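Local coordinates for protein putative trimethylamine methyltransferase (Rhizobium meliloti, PDB 4YYC) that probably transfers methyl groups, as a member of the trimethylamine methyltransferase family, at residues Val284-Thr289 with Thr333-Leu338; Ile187-Arg192 with Pro215-Asp220; Asp85-Ala90 with Val99-Gly104; Lys406-Gln411 with Arg490-His495. All blocks are in the same frame, centred on the assembly; numbering follows the deposited sequence. Where two conformers were deposited one is given.

Interaction 1. Residues Val284-Thr289 with Thr333-Leu338; sequences VTVAGT and TPEPSL
E335 OE2 is gripped from the second subunit, by a salt bridge to K419 NZ and a weak hydrogen bond from Y460 N, while the base of the same side chain packs on V286. V286 and E335 meet by van der Waals contact: V286 CG2 lies 4.2 Å from E335 CB and 4.0 Å from the backbone oxygen E335 O. The other methyl does separate work. With CG1 anti to the backbone N (chi1 172°), it crosses to L338, one turn further on, and meets its CB at 4.1 Å. V286 therefore straddles the first turn of helix 334-350, one branch on E335 and the other on L338. Both helices start here; the first, 286-307, connects the parallel neighbouring strands 269-277 and 313-322, a beta-alpha-beta crossover consistent with a TIM barrel. V424 of the second subunit also packs on V286. An alanine here is likely to open a gap beside L338 CB and E335 CB, since both methyls that span the helix starts would be gone. The chemistry divides along E335: its CB serves the contact within the chain, and its bent chain (chi2 78°) carries the charge to the dimer interface.

Interaction 2. Residues Ile187-Arg192 with Pro215-Asp220; sequences IAVNKR and PERAED
R217 and V189 meet through a carbonyl lying over a flat cation. V189 O sits 3.7 Å above the R217 guanidinium plane, centred on the group, and is 3.8 Å from R217 CZ. This position is off the N-H directions, so the approach is a van der Waals one, probably with some electrostatic attraction to the cation. The van der Waals part continues at N190, whose CA is 3.6 Å from R217 NH2. The extended chain from R217 CG to NE carries the group across to the loop.

The polar link runs through water. One water donates to N190 O at 2.8 Å and accepts from R217 NE at 3.0 Å, lying in the guanidinium plane. R217 NH1 turns to T213 OG1, just ahead of its own helix, which gives the group a second polar partner.

In the fold, helix 215-229 joins the parallel strands 208-209 and 240-245, a beta-alpha-beta crossover, and the loop leads into the preceding helix 192-202. The two helices are also joined directly by D220 OD2 and H193 NE2, which are hydrogen-bonded.

Bonds inside the loop set its shape. R192 takes I187 O side-on with two nitrogens, NH2 at 2.9 Å and NE at 3.0 Å from that oxygen, which lies 8° out of the guanidinium plane. V189 CG2 rests 3.4 Å above the plane of R192, displaced to one side of the group. R192 NH1 forms a salt bridge with E183, and N190 ND2 reaches P521 O, near the C-terminal end of the model.

Interaction 3. Residues Asp85-Ala90 with Val99-Gly104; sequences DLWKAA and VHFPKG
W87, F101 and V99 form the apolar interface between helix 81-90 and a small mixed sheet, in which strands 93-95 and 98-100, just after the helix, form an antiparallel hairpin. W87 has the most surface buried, and its indole presents a single face to both partners.

F101 meets it in a T-shaped stack. The ring planes stand at 88° and the centroid of the W87 six-membered ring is 4.7 Å from that of F101, so the phenyl edge is directed into the indole face. F101 CE2 leads: it is 3.4 Å from W87 CH2 and remains close to every other atom of the six-membered ring. The bond from CA puts F101 CB neither at W87 nor away from it; the torsion that sets CG anti to the carbonyl carbon (chi1 -58°) helps bring the ring's far edge nearer.

V99 covers the neighbouring part of the same face. Its CG1 makes a CH-pi contact, 4.3 Å from the centroid of the W87 five-membered ring and 27° off the normal. This same methyl also lies 3.5 Å above the plane of F101, toward its rim, and so fills the corner between the two rings.

Further apolar groups pack against these rings: F77 of strand 75-77 makes an edge-to-face pair with W87, and L306 and A299 of helix 286-307 touch W87 and F101 respectively. The second methyl of V99 stays with the pyrrole side, its CG2 4.1 Å from W87 CD1.

Interaction 4. Residues Lys406-Gln411 with Arg490-His495; sequences KFMIDQ and RSWLEH
A Met-aromatic contact between M408 and W492 joins helix 404-420 to helix 481-495. M408 is modelled as selenomethionine, and its terminal methyl does the closest work: CE stands 3.5 Å from the centroid of the W492 six-membered ring and only 1° off the normal. The methyl thus sits squarely above the ring, a nearly on-axis CH-pi contact. SE lies further out, 4.3 Å from that centroid, still over the face. Bends at chi2 and chi3 fold the chain back to place both atoms there.

M408 CA and W492 CA, the closest pair of CA atoms between the segments, are 10.2 Å apart, and the two helices are thus bridged by long side chains meeting from opposite directions. Helix 158-170 borders the same region, with M170 touching W492, and A485 and L488 of helix 481-495 pack on M408.

Q411 takes the edge of the indole. Its OE1 comes to 3.5 Å from W492 CH2, near the ring plane, with the amide turned 74° from the indole. The other end of that amide is tied back: Q411 NE2 donates to M408 O at 3.0 Å, in the carbonyl plane on a lone pair, which limits rotation of the group. Replacing W492 by an alanine would probably leave the M408 methyl without the face it covers and Q411 OE1 without its edge contact.

How the interactions relate
From the N terminus the contacts come strictly in series, none nesting or crossing. Interaction 3 closes the shortest loop, returning the hairpin to helix 81-90. Interaction 2 follows, holding the approach to helix 192-202 against helix 215-229. Interaction 1 brings together the starts of helices 286-307 and 334-350, and interaction 4 closes the longest loop, from helix 404-420 to helix 481-495. No two touch; interactions 3 and 4 lie on opposite sides of the chain's centre, their centres 48 Å apart. Helix 286-307 links two of them, opening in interaction 1 and packing further along on interaction 3. Helix 404-420 of the second subunit supplies K419 to interaction 1.

Interaction 1. Residues Val284-Thr289 with Thr333-Leu338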
# COMPACT_ATOMS: atom_id res chain seq x y z
N VAL A 284 -1.06 22.42 -8.82
CA VAL A 284 -0.05 21.42 -8.50
C VAL A 284 -0.21 20.92 -7.05
O VAL A 284 0.24 19.82 -6.70
CB VAL A 284 1.36 21.97 -8.76
CG1 VAL A 284 1.78 22.94 -7.68
CG2 VAL A 284 2.33 20.82 -8.96
N THR A 285 -0.88 21.69 -6.21
CA THR A 285 -1.05 21.31 -4.81
C THR A 285 -2.30 20.46 -4.52
O THR A 285 -3.31 20.50 -5.25
CB THR A 285 -1.10 22.56 -3.93
OG1 THR A 285 -2.18 23.35 -4.40
CG2 THR A 285 0.20 23.33 -4.00
N VAL A 286 -2.23 19.71 -3.42
CA VAL A 286 -3.31 18.82 -2.99
C VAL A 286 -4.56 19.64 -2.68
O VAL A 286 -5.65 19.35 -3.21
CB VAL A 286 -2.88 17.97 -1.79
CG1 VAL A 286 -4.07 17.18 -1.22
CG2 VAL A 286 -1.78 17.05 -2.25
N ALA A 287 -4.42 20.67 -1.85
CA ALA A 287 -5.57 21.45 -1.49
C ALA A 287 -6.25 22.14 -2.69
O ALA A 287 -7.48 22.15 -2.77
CB ALA A 287 -5.24 22.48 -0.45
N GLY A 288 -5.47 22.69 -3.61
CA GLY A 288 -6.05 23.31 -4.79
C GLY A 288 -6.74 22.32 -5.70
O GLY A 288 -7.81 22.63 -6.26
N THR A 289 -6.14 21.15 -5.85
CA THR A 289 -6.72 20.08 -6.63
C THR A 289 -8.06 19.65 -6.02
O THR A 289 -9.04 19.51 -6.74
CB THR A 289 -5.75 18.89 -6.74
OG1 THR A 289 -4.62 19.29 -7.54
CG2 THR A 289 -6.38 17.67 -7.37
N THR A 333 2.45 8.11 -6.47
CA THR A 333 3.19 9.11 -5.73
C THR A 333 2.33 9.62 -4.59
O THR A 333 1.12 9.33 -4.53
CB THR A 333 3.56 10.27 -6.68
OG1 THR A 333 2.39 10.62 -7.40
CG2 THR A 333 4.61 9.84 -7.67
N PRO A 334 2.91 10.41 -3.69
CA PRO A 334 2.13 10.78 -2.50
C PRO A 334 0.94 11.68 -2.77
O PRO A 334 -0.14 11.48 -2.19
CB PRO A 334 3.15 11.52 -1.63
CG PRO A 334 4.47 11.00 -2.07
CD PRO A 334 4.35 10.68 -3.52
N GLU A 335 1.11 12.62 -3.69
CA GLU A 335 0.11 13.68 -3.87
C GLU A 335 -1.25 13.11 -4.35
O GLU A 335 -2.28 13.40 -3.71
CB GLU A 335 0.67 14.78 -4.77
CG GLU A 335 1.93 15.42 -4.19
CD GLU A 335 3.29 14.64 -4.33
OE1 GLU A 335 3.45 13.64 -5.11
OE2 GLU A 335 4.28 15.02 -3.63
N PRO A 336 -1.28 12.20 -5.36
CA PRO A 336 -2.56 11.62 -5.75
C PRO A 336 -3.24 10.81 -4.64
O PRO A 336 -4.47 10.79 -4.55
CB PRO A 336 -2.24 10.72 -6.96
CG PRO A 336 -0.94 11.24 -7.47
CD PRO A 336 -0.22 11.86 -6.32
N SER A 337 -2.46 10.18 -3.77
CA SER A 337 -3.05 9.43 -2.67
C SER A 337 -3.70 10.38 -1.68
O SER A 337 -4.81 10.13 -1.19
CB SER A 337 -2.05 8.52 -1.96
OG SER A 337 -1.82 7.35 -2.77
N LEU A 338 -3.02 11.45 -1.35
CA LEU A 338 -3.58 12.43 -0.42
C LEU A 338 -4.83 13.09 -0.99
O LEU A 338 -5.83 13.25 -0.28
CB LEU A 338 -2.56 13.53 -0.08
CG LEU A 338 -1.37 13.01 0.74
CD1 LEU A 338 -0.27 14.08 0.82
CD2 LEU A 338 -1.72 12.50 2.11

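Interaction 2. Residues Ile187-Arg192 with Pro215-Asp220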
# COMPACT_ATOMS: atom_id res chain seq x y z
N ILE A 187 -14.08 -3.08 -35.24
CA ILE A 187 -15.47 -2.79 -35.50
C ILE A 187 -15.56 -1.27 -35.70
O ILE A 187 -14.95 -0.48 -34.97
CB ILE A 187 -16.41 -3.28 -34.37
CG1 ILE A 187 -16.20 -4.79 -34.15
CG2 ILE A 187 -17.84 -3.00 -34.72
CD1 ILE A 187 -16.95 -5.33 -32.96
N ALA A 188 -16.38 -0.86 -36.67
CA ALA A 188 -16.52 0.58 -36.94
C ALA A 188 -16.87 1.38 -35.73
O ALA A 188 -17.64 0.93 -34.88
CB ALA A 188 -17.54 0.81 -38.02
N VAL A 189 -16.38 2.61 -35.68
CA VAL A 189 -16.54 3.46 -34.53
C VAL A 189 -18.01 3.72 -34.16
O VAL A 189 -18.33 3.81 -33.00
CB VAL A 189 -15.79 4.83 -34.71
CG1 VAL A 189 -16.15 5.84 -33.63
CG2 VAL A 189 -14.28 4.60 -34.72
N ASN A 190 -18.87 3.84 -35.17
CA ASN A 190 -20.28 4.09 -34.93
C ASN A 190 -21.07 2.85 -34.58
O ASN A 190 -22.24 2.97 -34.29
CB ASN A 190 -20.91 4.84 -36.13
CG ASN A 190 -20.90 4.02 -37.41
OD1 ASN A 190 -20.16 3.06 -37.56
ND2 ASN A 190 -21.69 4.44 -38.41
N LYS A 191 -20.46 1.66 -34.61
CA LYS A 191 -21.19 0.42 -34.30
C LYS A 191 -20.67 -0.36 -33.11
O LYS A 191 -21.40 -1.19 -32.57
CB LYS A 191 -21.17 -0.50 -35.51
CG LYS A 191 -22.03 0.03 -36.66
CD LYS A 191 -21.78 -0.73 -37.93
CE LYS A 191 -22.43 0.00 -39.08
NZ LYS A 191 -22.46 -0.84 -40.30
N ARG A 192 -19.42 -0.14 -32.77
CA ARG A 192 -18.74 -0.99 -31.79
C ARG A 192 -19.39 -1.02 -30.43
O ARG A 192 -19.31 -2.00 -29.72
CB ARG A 192 -17.24 -0.67 -31.70
CG ARG A 192 -16.92 0.71 -31.18
CD ARG A 192 -15.46 1.09 -31.14
NE ARG A 192 -14.82 1.02 -32.43
CZ ARG A 192 -13.64 1.59 -32.72
NH1 ARG A 192 -13.00 2.31 -31.79
NH2 ARG A 192 -13.12 1.46 -33.94
N PRO A 215 -24.65 10.45 -27.53
CA PRO A 215 -25.94 10.23 -26.86
C PRO A 215 -26.78 9.10 -27.44
O PRO A 215 -27.44 8.38 -26.71
CB PRO A 215 -26.64 11.59 -26.95
CG PRO A 215 -25.61 12.56 -27.42
CD PRO A 215 -24.37 11.85 -27.87
N GLU A 216 -26.77 8.94 -28.75
CA GLU A 216 -27.51 7.85 -29.37
C GLU A 216 -27.02 6.46 -28.93
O GLU A 216 -27.79 5.49 -28.92
CB GLU A 216 -27.50 8.00 -30.91
CG GLU A 216 -26.13 7.97 -31.55
CD GLU A 216 -25.46 9.35 -31.78
OE1 GLU A 216 -25.76 10.37 -31.06
OE2 GLU A 216 -24.61 9.39 -32.75
N ARG A 217 -25.74 6.39 -28.56
CA ARG A 217 -25.15 5.14 -28.05
C ARG A 217 -25.57 4.86 -26.63
O ARG A 217 -25.79 3.70 -26.27
CB ARG A 217 -23.62 5.16 -28.20
CG ARG A 217 -23.21 5.36 -29.63
CD ARG A 217 -21.75 5.54 -29.85
NE ARG A 217 -21.53 6.02 -31.20
CZ ARG A 217 -20.45 6.68 -31.62
NH1 ARG A 217 -19.41 6.93 -30.84
NH2 ARG A 217 -20.43 7.07 -32.88
N ALA A 218 -25.75 5.92 -25.85
CA ALA A 218 -26.37 5.77 -24.54
C ALA A 218 -27.82 5.32 -24.71
O ALA A 218 -28.29 4.46 -23.97
CB ALA A 218 -26.25 7.07 -23.75
N GLU A 219 -28.55 5.89 -25.69
CA GLU A 219 -29.91 5.44 -25.94
C GLU A 219 -29.93 3.96 -26.33
O GLU A 219 -30.77 3.18 -25.85
CB GLU A 219 -30.58 6.32 -27.00
CG GLU A 219 -30.87 7.72 -26.47
CD GLU A 219 -31.28 8.70 -27.54
OE1 GLU A 219 -31.14 8.39 -28.73
OE2 GLU A 219 -31.80 9.78 -27.16
N ASP A 220 -28.99 3.57 -27.18
CA ASP A 220 -28.89 2.15 -27.55
C ASP A 220 -28.61 1.25 -26.34
O ASP A 220 -29.17 0.15 -26.24
CB ASP A 220 -27.80 1.90 -28.59
CG ASP A 220 -28.15 2.43 -29.98
OD1 ASP A 220 -29.32 2.72 -30.32
OD2 ASP A 220 -27.21 2.55 -30.82
O HOH W 1 -23.56 5.23 -33.22

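Interaction 3. Residues Asp85-Ala90 with Val99-Gly104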
# COMPACT_ATOMS: atom_id res chain seq x y z
N ASP A 85 -30.38 26.33 -19.98
CA ASP A 85 -31.74 26.64 -19.58
C ASP A 85 -32.10 25.99 -18.27
O ASP A 85 -32.76 26.61 -17.46
CB ASP A 85 -32.77 26.24 -20.63
CG ASP A 85 -32.76 27.13 -21.84
OD1 ASP A 85 -32.03 28.15 -21.89
OD2 ASP A 85 -33.53 26.84 -22.79
N LEU A 86 -31.64 24.76 -18.06
CA LEU A 86 -31.92 24.09 -16.78
C LEU A 86 -31.30 24.82 -15.61
O LEU A 86 -31.91 24.98 -14.56
CB LEU A 86 -31.48 22.63 -16.83
CG LEU A 86 -32.35 21.74 -17.68
CD1 LEU A 86 -31.65 20.44 -18.04
CD2 LEU A 86 -33.67 21.47 -16.98
N TRP A 87 -30.07 25.31 -15.80
CA TRP A 87 -29.35 26.03 -14.76
C TRP A 87 -30.00 27.38 -14.47
O TRP A 87 -30.14 27.75 -13.30
CB TRP A 87 -27.84 26.16 -15.09
CG TRP A 87 -27.07 24.93 -14.71
CD1 TRP A 87 -26.38 24.08 -15.54
CD2 TRP A 87 -26.98 24.36 -13.39
NE1 TRP A 87 -25.82 23.07 -14.81
CE2 TRP A 87 -26.21 23.19 -13.49
CE3 TRP A 87 -27.50 24.73 -12.14
CZ2 TRP A 87 -25.92 22.41 -12.37
CZ3 TRP A 87 -27.21 23.95 -11.04
CH2 TRP A 87 -26.44 22.79 -11.18
N LYS A 88 -30.41 28.10 -15.51
CA LYS A 88 -31.05 29.39 -15.30
C LYS A 88 -32.33 29.17 -14.50
O LYS A 88 -32.62 29.92 -13.57
CB LYS A 88 -31.36 30.12 -16.59
CG LYS A 88 -32.01 31.47 -16.31
N ALA A 89 -33.09 28.15 -14.85
CA ALA A 89 -34.36 27.85 -14.17
C ALA A 89 -34.16 27.48 -12.71
O ALA A 89 -35.03 27.78 -11.89
CB ALA A 89 -35.10 26.74 -14.88
N ALA A 90 -33.06 26.80 -12.41
CA ALA A 90 -32.71 26.41 -11.06
C ALA A 90 -32.19 27.58 -10.22
O ALA A 90 -32.00 27.41 -9.02
CB ALA A 90 -31.70 25.28 -11.05
N VAL A 99 -21.59 28.92 -16.12
CA VAL A 99 -22.61 28.91 -15.09
C VAL A 99 -22.00 29.31 -13.74
O VAL A 99 -21.09 28.65 -13.28
CB VAL A 99 -23.26 27.54 -14.98
CG1 VAL A 99 -24.40 27.61 -13.98
CG2 VAL A 99 -23.78 27.09 -16.33
N HIS A 100 -22.51 30.41 -13.15
CA HIS A 100 -22.10 30.86 -11.83
C HIS A 100 -23.16 30.45 -10.82
O HIS A 100 -24.36 30.72 -11.00
CB HIS A 100 -21.89 32.38 -11.82
CG HIS A 100 -20.78 32.84 -12.72
ND1 HIS A 100 -19.52 33.13 -12.25
CD2 HIS A 100 -20.73 33.03 -14.06
CE1 HIS A 100 -18.74 33.48 -13.26
NE2 HIS A 100 -19.46 33.45 -14.37
N PHE A 101 -22.74 29.83 -9.72
CA PHE A 101 -23.67 29.18 -8.80
C PHE A 101 -23.76 29.95 -7.48
O PHE A 101 -22.74 30.14 -6.80
CB PHE A 101 -23.20 27.75 -8.50
CG PHE A 101 -23.08 26.87 -9.73
CD1 PHE A 101 -21.93 26.89 -10.51
CD2 PHE A 101 -24.11 26.01 -10.09
CE1 PHE A 101 -21.80 26.08 -11.61
CE2 PHE A 101 -23.98 25.20 -11.21
CZ PHE A 101 -22.83 25.26 -11.98
N PRO A 102 -24.98 30.31 -7.05
CA PRO A 102 -25.14 30.81 -5.70
C PRO A 102 -24.65 29.80 -4.69
O PRO A 102 -24.71 28.61 -4.94
CB PRO A 102 -26.65 30.95 -5.55
CG PRO A 102 -27.20 31.01 -6.90
CD PRO A 102 -26.24 30.34 -7.81
N LYS A 103 -24.19 30.29 -3.57
CA LYS A 103 -23.59 29.40 -2.59
C LYS A 103 -24.63 28.44 -2.02
O LYS A 103 -25.72 28.86 -1.63
CB LYS A 103 -22.85 30.20 -1.51
CG LYS A 103 -21.67 30.96 -2.11
CD LYS A 103 -20.39 30.94 -1.31
CE LYS A 103 -19.96 32.27 -0.77
NZ LYS A 103 -19.48 33.21 -1.84
N GLY A 104 -24.29 27.15 -2.05
CA GLY A 104 -25.12 26.10 -1.53
C GLY A 104 -26.06 25.46 -2.53
O GLY A 104 -26.65 24.45 -2.23

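Interaction 4. Residues Lys406-Gln411 with Arg490-His495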
# COMPACT_ATOMS: atom_id res chain seq x y z
N LYS A 406 -0.92 -8.17 -16.49
CA LYS A 406 -1.19 -7.23 -15.43
C LYS A 406 -2.58 -7.45 -14.81
O LYS A 406 -2.74 -7.37 -13.59
CB LYS A 406 -1.06 -5.82 -15.94
CG LYS A 406 -1.43 -4.70 -14.99
CD LYS A 406 -0.45 -4.55 -13.92
CE LYS A 406 -0.37 -3.14 -13.22
NZ LYS A 406 -1.74 -2.50 -13.04
N PHE A 407 -3.58 -7.73 -15.63
CA PHE A 407 -4.90 -8.01 -15.11
C PHE A 407 -4.86 -9.15 -14.10
O PHE A 407 -5.46 -9.08 -13.03
CB PHE A 407 -5.85 -8.36 -16.27
CG PHE A 407 -7.25 -8.61 -15.82
CD1 PHE A 407 -7.64 -9.87 -15.30
CD2 PHE A 407 -8.19 -7.59 -15.89
CE1 PHE A 407 -8.94 -10.08 -14.87
CE2 PHE A 407 -9.52 -7.84 -15.49
CZ PHE A 407 -9.87 -9.05 -14.96
N MSE A 408 -4.14 -10.23 -14.43
CA MSE A 408 -4.08 -11.40 -13.53
C MSE A 408 -3.39 -11.08 -12.23
O MSE A 408 -3.82 -11.52 -11.15
CB MSE A 408 -3.41 -12.57 -14.24
CG MSE A 408 -4.13 -13.03 -15.51
SE MSE A 408 -5.96 -13.61 -15.17
CE MSE A 408 -5.52 -15.08 -13.97
N ILE A 409 -2.32 -10.31 -12.30
CA ILE A 409 -1.57 -9.94 -11.08
C ILE A 409 -2.44 -9.03 -10.20
O ILE A 409 -2.57 -9.23 -8.98
CB ILE A 409 -0.25 -9.21 -11.43
CG1 ILE A 409 0.69 -10.16 -12.18
CG2 ILE A 409 0.41 -8.59 -10.17
CD1 ILE A 409 1.84 -9.43 -12.87
N ASP A 410 -3.10 -8.08 -10.84
CA ASP A 410 -3.92 -7.13 -10.10
C ASP A 410 -5.14 -7.82 -9.46
O ASP A 410 -5.50 -7.51 -8.32
CB ASP A 410 -4.46 -6.01 -11.00
CG ASP A 410 -3.39 -5.07 -11.53
OD1 ASP A 410 -2.35 -4.90 -10.87
OD2 ASP A 410 -3.67 -4.38 -12.59
N GLN A 411 -5.80 -8.69 -10.19
CA GLN A 411 -7.00 -9.33 -9.63
C GLN A 411 -6.69 -10.17 -8.39
O GLN A 411 -7.55 -10.33 -7.50
CB GLN A 411 -7.83 -10.08 -10.69
CG GLN A 411 -7.21 -11.29 -11.29
CD GLN A 411 -7.28 -12.53 -10.44
OE1 GLN A 411 -8.31 -12.83 -9.86
NE2 GLN A 411 -6.17 -13.24 -10.34
N ARG A 490 -4.16 -18.05 -19.62
CA ARG A 490 -4.42 -19.04 -20.71
C ARG A 490 -5.31 -20.18 -20.20
O ARG A 490 -6.24 -20.63 -20.89
CB ARG A 490 -3.11 -19.56 -21.27
CG ARG A 490 -2.35 -18.53 -22.10
CD ARG A 490 -1.06 -19.09 -22.60
NE ARG A 490 -0.25 -18.15 -23.36
CZ ARG A 490 -0.31 -17.93 -24.67
NH1 ARG A 490 -1.21 -18.55 -25.45
NH2 ARG A 490 0.54 -17.10 -25.25
N SER A 491 -5.02 -20.65 -18.99
CA SER A 491 -5.74 -21.71 -18.38
C SER A 491 -7.19 -21.31 -18.11
O SER A 491 -8.11 -22.07 -18.42
CB SER A 491 -5.09 -22.13 -17.07
OG SER A 491 -5.75 -23.30 -16.60
N TRP A 492 -7.37 -20.12 -17.55
CA TRP A 492 -8.72 -19.62 -17.30
C TRP A 492 -9.52 -19.52 -18.60
O TRP A 492 -10.70 -19.93 -18.65
CB TRP A 492 -8.69 -18.27 -16.62
CG TRP A 492 -8.39 -18.26 -15.17
CD1 TRP A 492 -7.83 -19.25 -14.41
CD2 TRP A 492 -8.61 -17.16 -14.28
NE1 TRP A 492 -7.67 -18.81 -13.11
CE2 TRP A 492 -8.16 -17.54 -13.01
CE3 TRP A 492 -9.16 -15.88 -14.45
CZ2 TRP A 492 -8.24 -16.68 -11.90
CZ3 TRP A 492 -9.22 -15.04 -13.36
CH2 TRP A 492 -8.78 -15.45 -12.11
N LEU A 493 -8.90 -19.02 -19.65
CA LEU A 493 -9.63 -18.81 -20.91
C LEU A 493 -9.98 -20.16 -21.56
O LEU A 493 -11.06 -20.29 -22.16
CB LEU A 493 -8.85 -17.94 -21.85
CG LEU A 493 -8.82 -16.46 -21.48
CD1 LEU A 493 -7.80 -15.75 -22.34
CD2 LEU A 493 -10.20 -15.80 -21.61
N GLU A 494 -9.12 -21.15 -21.38
CA GLU A 494 -9.42 -22.51 -21.85
C GLU A 494 -10.58 -23.15 -21.13
O GLU A 494 -11.36 -23.88 -21.75
CB GLU A 494 -8.18 -23.42 -21.76
CG GLU A 494 -7.21 -23.09 -22.85
N HIS A 495 -10.72 -22.89 -19.83
CA HIS A 495 -11.77 -23.50 -19.03
C HIS A 495 -13.06 -22.74 -18.90
O HIS A 495 -14.03 -23.27 -18.41
CB HIS A 495 -11.20 -23.92 -17.69
CG HIS A 495 -10.19 -25.02 -17.86
ND1 HIS A 495 -8.84 -24.78 -17.96
CD2 HIS A 495 -10.35 -26.35 -18.09
CE1 HIS A 495 -8.20 -25.92 -18.17
NE2 HIS A 495 -9.10 -26.89 -18.24